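Protein design 2L4HC2_11 (Synthetic construct, PDB 5J2L) self-assembles as a computationally designed homodimer of helical hairpins, with specificity built in through modular hydrogen-bond networks. Local coordinates at the interface of chains A and B. Sequence-based numbering; all coordinates share one arbitrary frame. Chains: chain A/B, protein design 2L4HC2_11.

Contact 1: the interface of chains A and B. Residues chain A 71, 74-75, 78; chain B 11, 14-15, 74.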
ATOM      1  N   ILE A  71      12.989   7.658  -1.814  1.00 27.12           N
ATOM      2  CA  ILE A  71      14.161   6.826  -1.997  1.00 25.93           C
ATOM      3  C   ILE A  71      15.128   7.442  -2.996  1.00 24.80           C
ATOM      4  O   ILE A  71      16.330   7.472  -2.737  1.00 29.40           O
ATOM      5  CB  ILE A  71      13.770   5.401  -2.402  1.00 26.89           C
ATOM      6  CG1 ILE A  71      13.090   4.715  -1.200  1.00 26.18           C
ATOM      7  CG2 ILE A  71      14.996   4.640  -2.880  1.00 35.19           C
ATOM      8  CD1 ILE A  71      12.407   3.414  -1.543  1.00 27.91           C
ATOM      9  N   LEU A  74      16.937  10.229  -1.331  1.00 31.39           N
ATOM     10  CA  LEU A  74      17.910   9.712  -0.377  1.00 31.48           C
ATOM     11  C   LEU A  74      19.094   9.111  -1.124  1.00 39.42           C
ATOM     12  O   LEU A  74      20.221   9.162  -0.640  1.00 41.24           O
ATOM     13  CB  LEU A  74      17.304   8.681   0.584  1.00 35.44           C
ATOM     14  CG  LEU A  74      16.316   9.216   1.629  1.00 28.13           C
ATOM     15  CD1 LEU A  74      15.718   8.044   2.407  1.00 26.79           C
ATOM     16  CD2 LEU A  74      17.051  10.157   2.567  1.00 34.92           C
ATOM     17  N   GLU A  75      18.834   8.553  -2.310  1.00 41.72           N
ATOM     18  CA  GLU A  75      19.898   8.016  -3.155  1.00 45.97           C
ATOM     19  C   GLU A  75      20.915   9.092  -3.442  1.00 54.35           C
ATOM     20  O   GLU A  75      22.117   8.875  -3.312  1.00 49.92           O
ATOM     21  CB  GLU A  75      19.362   7.478  -4.486  1.00 45.63           C
ATOM     22  CG  GLU A  75      20.465   7.009  -5.436  1.00 65.16           C
ATOM     23  CD  GLU A  75      19.969   6.568  -6.804  1.00 75.94           C
ATOM     24  OE1 GLU A  75      18.792   6.302  -6.950  1.00 66.01           O
ATOM     25  OE2 GLU A  75      20.778   6.535  -7.716  1.00 75.39           O
ATOM     26  N   ILE A  78      22.828   9.970  -0.068  1.00 64.44           N
ATOM     27  CA  ILE A  78      23.690   8.863   0.322  1.00 64.07           C
ATOM     28  C   ILE A  78      24.802   8.657  -0.695  1.00 70.09           C
ATOM     29  O   ILE A  78      25.946   8.419  -0.317  1.00 77.80           O
ATOM     30  CB  ILE A  78      22.848   7.587   0.575  1.00 66.63           C
ATOM     31  CG1 ILE A  78      22.034   7.801   1.865  1.00 70.23           C
ATOM     32  CG2 ILE A  78      23.711   6.334   0.658  1.00 75.10           C
ATOM     33  CD1 ILE A  78      20.974   6.752   2.117  1.00 65.19           C
TER
ATOM     34  N   LEU B  11      18.934   1.167   2.064  1.00 29.40           N
ATOM     35  CA  LEU B  11      18.206   1.881   1.038  1.00 38.42           C
ATOM     36  C   LEU B  11      17.939   0.902  -0.108  1.00 40.45           C
ATOM     37  O   LEU B  11      16.857   0.909  -0.704  1.00 28.41           O
ATOM     38  CB  LEU B  11      18.999   3.117   0.565  1.00 32.34           C
ATOM     39  CG  LEU B  11      18.243   4.099  -0.346  1.00 38.91           C
ATOM     40  CD1 LEU B  11      17.044   4.651   0.428  1.00 36.72           C
ATOM     41  CD2 LEU B  11      19.164   5.229  -0.784  1.00 43.02           C
ATOM     42  N   ALA B  14      15.123  -1.265   0.907  1.00 30.49           N
ATOM     43  CA  ALA B  14      13.863  -0.537   0.761  1.00 24.70           C
ATOM     44  C   ALA B  14      13.408  -0.546  -0.692  1.00 21.62           C
ATOM     45  O   ALA B  14      12.233  -0.768  -0.978  1.00 25.32           O
ATOM     46  CB  ALA B  14      14.002   0.906   1.265  1.00 25.62           C
ATOM     47  N   GLN B  15      14.339  -0.295  -1.607  1.00 24.10           N
ATOM     48  CA  GLN B  15      14.019  -0.279  -3.024  1.00 24.10           C
ATOM     49  C   GLN B  15      13.544  -1.636  -3.519  1.00 24.79           C
ATOM     50  O   GLN B  15      12.545  -1.723  -4.239  1.00 25.19           O
ATOM     51  CB  GLN B  15      15.221   0.189  -3.830  1.00 33.65           C
ATOM     52  CG  GLN B  15      14.989   0.235  -5.328  1.00 36.14           C
ATOM     53  CD  GLN B  15      13.967   1.259  -5.751  1.00 48.02           C
ATOM     54  OE1 GLN B  15      14.025   2.438  -5.377  1.00 53.34           O
ATOM     55  NE2 GLN B  15      13.018   0.813  -6.564  1.00 50.57           N
ATOM     56  N   LEU B  74      13.099   3.633   6.202  1.00 22.47           N
ATOM     57  CA  LEU B  74      13.567   4.883   5.619  1.00 20.47           C
ATOM     58  C   LEU B  74      13.787   5.921   6.717  1.00 29.66           C
ATOM     59  O   LEU B  74      14.733   6.711   6.645  1.00 31.15           O
ATOM     60  CB  LEU B  74      12.583   5.397   4.566  1.00 25.03           C
ATOM     61  CG  LEU B  74      12.459   4.551   3.295  1.00 22.53           C
ATOM     62  CD1 LEU B  74      11.355   5.134   2.417  1.00 21.76           C
ATOM     63  CD2 LEU B  74      13.782   4.510   2.562  1.00 24.02           C
TER
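A:Ile71 on helix 46-80 of chain A packs against B:Leu11, B:Ala14 and B:Gln15 on helix 7-41 of chain B, and against B:Leu74 on helix 46-80 of chain B. The patch is mainly aliphatic.

A:Ile71 uses each of its branches. The methyl CG2 lies anti to the backbone N (CG1 chi1 -69°) and points at helix 7-41 of chain B. There CG2 of A:Ile71 sits 3.9 Å from CD1 of B:Leu11, and the two side chains run past each other in opposite directions. The other branch serves two partners. The methylene CG1 of A:Ile71 is 3.8 Å from CD2 of B:Leu74, whose side chain crosses at about a right angle. The terminal CD1 of A:Ile71 reaches the methyl CB of B:Ala14 at 4.1 Å. An alanine at A:Ile71 is likely to leave B:Leu11, B:Ala14 and B:Leu74 without this packing partner and to open a gap between the two chains.

B:Leu11 packs among A:Ile71, A:Leu74, A:Glu75 and A:Ile78. Its CG is anti to the backbone N (chi1 -170°), which carries the forked end toward chain A. CD1 of B:Leu11 also meets CB of A:Leu74 at 4.0 Å. CD2 of B:Leu11 rests on the backbone at A:Glu75, 3.7 Å from CA of A:Glu75. The end of A:Ile78 lies near the same methyl, but A:Ile78 and A:Glu75 are poorly ordered.

The two copies of Leu74 also meet. CD1 of A:Leu74 is 4.0 Å from CD2 of B:Leu74, and the side chains cross at a slant.

The amide oxygen OE1 of B:Gln15 lies 3.5 Å from CG2 of A:Ile71, a van der Waals contact.

The site is a hydrophobic layer of the designed helical bundle. It joins the two chains near the helix ends opposite the hairpin loops.

Contact 2: the interface of chains A and B. Residues chain A 47, 50, 54; chain B 32, 35-36, 39-40, 53.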
ATOM      1  N   ASP A  47     -20.652  -4.886  -5.870  1.00 29.53           N
ATOM      2  CA  ASP A  47     -20.216  -3.677  -6.596  1.00 31.99           C
ATOM      3  C   ASP A  47     -19.718  -2.597  -5.650  1.00 23.10           C
ATOM      4  O   ASP A  47     -18.687  -1.965  -5.912  1.00 24.74           O
ATOM      5  CB  ASP A  47     -21.325  -3.091  -7.486  1.00 31.70           C
ATOM      6  CG  ASP A  47     -21.547  -3.818  -8.808  1.00 44.51           C
ATOM      7  OD1 ASP A  47     -20.658  -4.503  -9.249  1.00 38.29           O
ATOM      8  OD2 ASP A  47     -22.608  -3.666  -9.372  1.00 52.36           O
ATOM      9  N   ILE A  50     -16.416  -3.657  -4.037  1.00 20.60           N
ATOM     10  CA  ILE A  50     -15.374  -3.581  -5.044  1.00 20.29           C
ATOM     11  C   ILE A  50     -14.932  -2.130  -5.243  1.00 19.97           C
ATOM     12  O   ILE A  50     -13.739  -1.849  -5.378  1.00 17.63           O
ATOM     13  CB  ILE A  50     -15.830  -4.210  -6.372  1.00 18.68           C
ATOM     14  CG1 ILE A  50     -16.002  -5.721  -6.193  1.00 24.73           C
ATOM     15  CG2 ILE A  50     -14.812  -3.924  -7.468  1.00 17.03           C
ATOM     16  CD1 ILE A  50     -16.685  -6.410  -7.360  1.00 24.92           C
ATOM     17  N   ARG A  54     -11.169  -0.759  -4.725  1.00 20.21           N
ATOM     18  CA  ARG A  54     -10.587  -0.083  -5.861  1.00 24.84           C
ATOM     19  C   ARG A  54      -9.871   1.176  -5.355  1.00 22.66           C
ATOM     20  O   ARG A  54      -8.723   1.438  -5.715  1.00 21.13           O
ATOM     21  CB  ARG A  54     -11.703   0.217  -6.897  1.00 31.69           C
ATOM     22  CG  ARG A  54     -11.290   0.842  -8.214  1.00 44.48           C
ATOM     23  CD  ARG A  54     -12.427   1.025  -9.203  1.00 42.47           C
ATOM     24  NE  ARG A  54     -12.938  -0.241  -9.746  1.00 37.18           N
ATOM     25  CZ  ARG A  54     -14.171  -0.785  -9.573  1.00 32.91           C
ATOM     26  NH1 ARG A  54     -15.118  -0.159  -8.899  1.00 24.19           N
ATOM     27  NH2 ARG A  54     -14.424  -1.969 -10.123  1.00 27.15           N
TER
ATOM     28  N   LEU B  32      -9.002  -8.265  -8.500  1.00 18.51           N
ATOM     29  CA  LEU B  32     -10.198  -7.520  -8.189  1.00 15.51           C
ATOM     30  C   LEU B  32     -10.988  -7.306  -9.508  1.00 19.39           C
ATOM     31  O   LEU B  32     -12.208  -7.409  -9.517  1.00 18.43           O
ATOM     32  CB  LEU B  32      -9.845  -6.195  -7.484  1.00 18.46           C
ATOM     33  CG  LEU B  32     -11.028  -5.352  -6.969  1.00 21.10           C
ATOM     34  CD1 LEU B  32     -11.795  -6.159  -5.946  1.00 19.21           C
ATOM     35  CD2 LEU B  32     -10.512  -4.049  -6.340  1.00 23.89           C
ATOM     36  N   ILE B  35     -12.900 -10.346 -10.273  1.00 20.76           N
ATOM     37  CA  ILE B  35     -14.059 -10.457  -9.384  1.00 18.24           C
ATOM     38  C   ILE B  35     -15.190  -9.541  -9.886  1.00 20.89           C
ATOM     39  O   ILE B  35     -16.365  -9.914  -9.845  1.00 19.88           O
ATOM     40  CB  ILE B  35     -13.678 -10.145  -7.912  1.00 24.68           C
ATOM     41  CG1 ILE B  35     -12.715 -11.219  -7.362  1.00 21.38           C
ATOM     42  CG2 ILE B  35     -14.923 -10.088  -7.044  1.00 25.49           C
ATOM     43  CD1 ILE B  35     -12.078 -10.846  -6.031  1.00 24.93           C
ATOM     44  N   GLN B  36     -14.832  -8.337 -10.332  1.00 24.95           N
ATOM     45  CA  GLN B  36     -15.808  -7.412 -10.901  1.00 21.03           C
ATOM     46  C   GLN B  36     -16.473  -8.052 -12.123  1.00 24.69           C
ATOM     47  O   GLN B  36     -17.686  -7.938 -12.308  1.00 25.79           O
ATOM     48  CB  GLN B  36     -15.179  -6.083 -11.295  1.00 26.71           C
ATOM     49  CG  GLN B  36     -16.202  -5.103 -11.848  1.00 25.87           C
ATOM     50  CD  GLN B  36     -17.187  -4.607 -10.807  1.00 24.99           C
ATOM     51  OE1 GLN B  36     -16.867  -3.705 -10.031  1.00 25.27           O
ATOM     52  NE2 GLN B  36     -18.375  -5.195 -10.775  1.00 22.38           N
ATOM     53  N   THR B  39     -18.987 -10.635 -10.992  1.00 24.82           N
ATOM     54  CA  THR B  39     -20.135  -9.961 -10.401  1.00 25.80           C
ATOM     55  C   THR B  39     -21.080  -9.513 -11.511  1.00 28.33           C
ATOM     56  O   THR B  39     -22.294  -9.751 -11.448  1.00 31.21           O
ATOM     57  CB  THR B  39     -19.684  -8.742  -9.546  1.00 26.39           C
ATOM     58  OG1 THR B  39     -18.849  -9.192  -8.474  1.00 27.17           O
ATOM     59  CG2 THR B  39     -20.883  -8.002  -8.973  1.00 27.41           C
ATOM     60  N   ASP B  40     -20.502  -8.872 -12.531  1.00 27.82           N
ATOM     61  CA  ASP B  40     -21.257  -8.374 -13.673  1.00 35.38           C
ATOM     62  C   ASP B  40     -21.883  -9.546 -14.451  1.00 40.06           C
ATOM     63  O   ASP B  40     -23.025  -9.458 -14.905  1.00 38.72           O
ATOM     64  CB  ASP B  40     -20.364  -7.525 -14.596  1.00 27.71           C
ATOM     65  CG  ASP B  40     -19.946  -6.149 -14.043  1.00 29.54           C
ATOM     66  OD1 ASP B  40     -20.501  -5.679 -13.072  1.00 33.98           O
ATOM     67  OD2 ASP B  40     -19.060  -5.569 -14.630  1.00 27.30           O
ATOM     68  N   LEU B  53     -13.652 -11.523  -2.082  1.00 20.13           N
ATOM     69  CA  LEU B  53     -13.395 -10.147  -1.615  1.00 18.98           C
ATOM     70  C   LEU B  53     -12.678 -10.122  -0.259  1.00 22.66           C
ATOM     71  O   LEU B  53     -11.828  -9.258  -0.018  1.00 20.28           O
ATOM     72  CB  LEU B  53     -14.709  -9.367  -1.576  1.00 17.76           C
ATOM     73  CG  LEU B  53     -15.318  -9.084  -2.955  1.00 21.86           C
ATOM     74  CD1 LEU B  53     -16.704  -8.487  -2.786  1.00 27.74           C
ATOM     75  CD2 LEU B  53     -14.398  -8.130  -3.720  1.00 25.24           C
TER
HETATM   76  O   HOH W   1     -17.946  -1.648  -8.473  1.00 25.90           O
HETATM   77  O   HOH W   2     -22.480  -5.460 -11.276  1.00 40.26           O
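B:Gln36 reaches from helix 7-41 of chain B to A:Asp47 and A:Arg54 on helix 46-80 of chain A. Both ends of its amide are used. NE2 of B:Gln36 donates to the carboxylate OD1 of A:Asp47 at 2.8 Å. The acceptor lies close to the amide plane, although the carboxylate is turned 44° from it. OE1 of B:Gln36 accepts from the guanidinium NH2 of A:Arg54 at 3.0 Å. That donor lies in the carbonyl plane, on a lone pair, and the two flat groups are nearly coplanar. A bend at chi2 of B:Gln36 (68°) helps place the amide between its partners. Together the two bonds would restrain its rotation.

Water extends the network. Water 1 links OE1 of B:Gln36 (2.8 Å), the backbone O of A:Asp47 and NH1 of A:Arg54. Water 2 bridges OD2 of A:Asp47 and OD1 of B:Asp40. OD1 of A:Asp47 and OD1 of B:Asp40 are 4.0 Å apart. If both are charged, the water and the amide N-H probably ease their repulsion.

Within chain B, OG1 of B:Thr39 donates to the backbone O of B:Ile35 at 2.9 Å.

Apolar contacts lie alongside. A:Ile50 sends CD1 to CA of B:Gln36 at 3.8 Å, with CG2 of B:Ile35 also nearby. CG1 of A:Ile50 meets CD2 of B:Leu53 at 3.8 Å, the side chains crossing at about a right angle. B:Leu32 slides past A:Ile50 and places CD2 4.0 Å from CA of A:Arg54.

The site lies near the hairpin-loop end of the bundle. The start of helix 46-80 of chain A meets the last part of helix 7-41 of chain B, with B:Leu53 joining from helix 46-80 of chain B.

Contact 1 and contact 2 lie about 36 Å apart, measured between the centres of their C-alpha atoms. Both pair helix 46-80 of chain A with helix 7-41 of chain B, and both draw a leucine from helix 46-80 of chain B. They share no residues. Contact 1 uses the C-terminal part of the chain A helix and the start of the chain B helix; contact 2 uses the opposite ends, as expected for an antiparallel pair. The chains are thus held at two well-separated levels of the bundle, by mainly aliphatic packing at contact 1 and a mixed polar and apolar patch at contact 2.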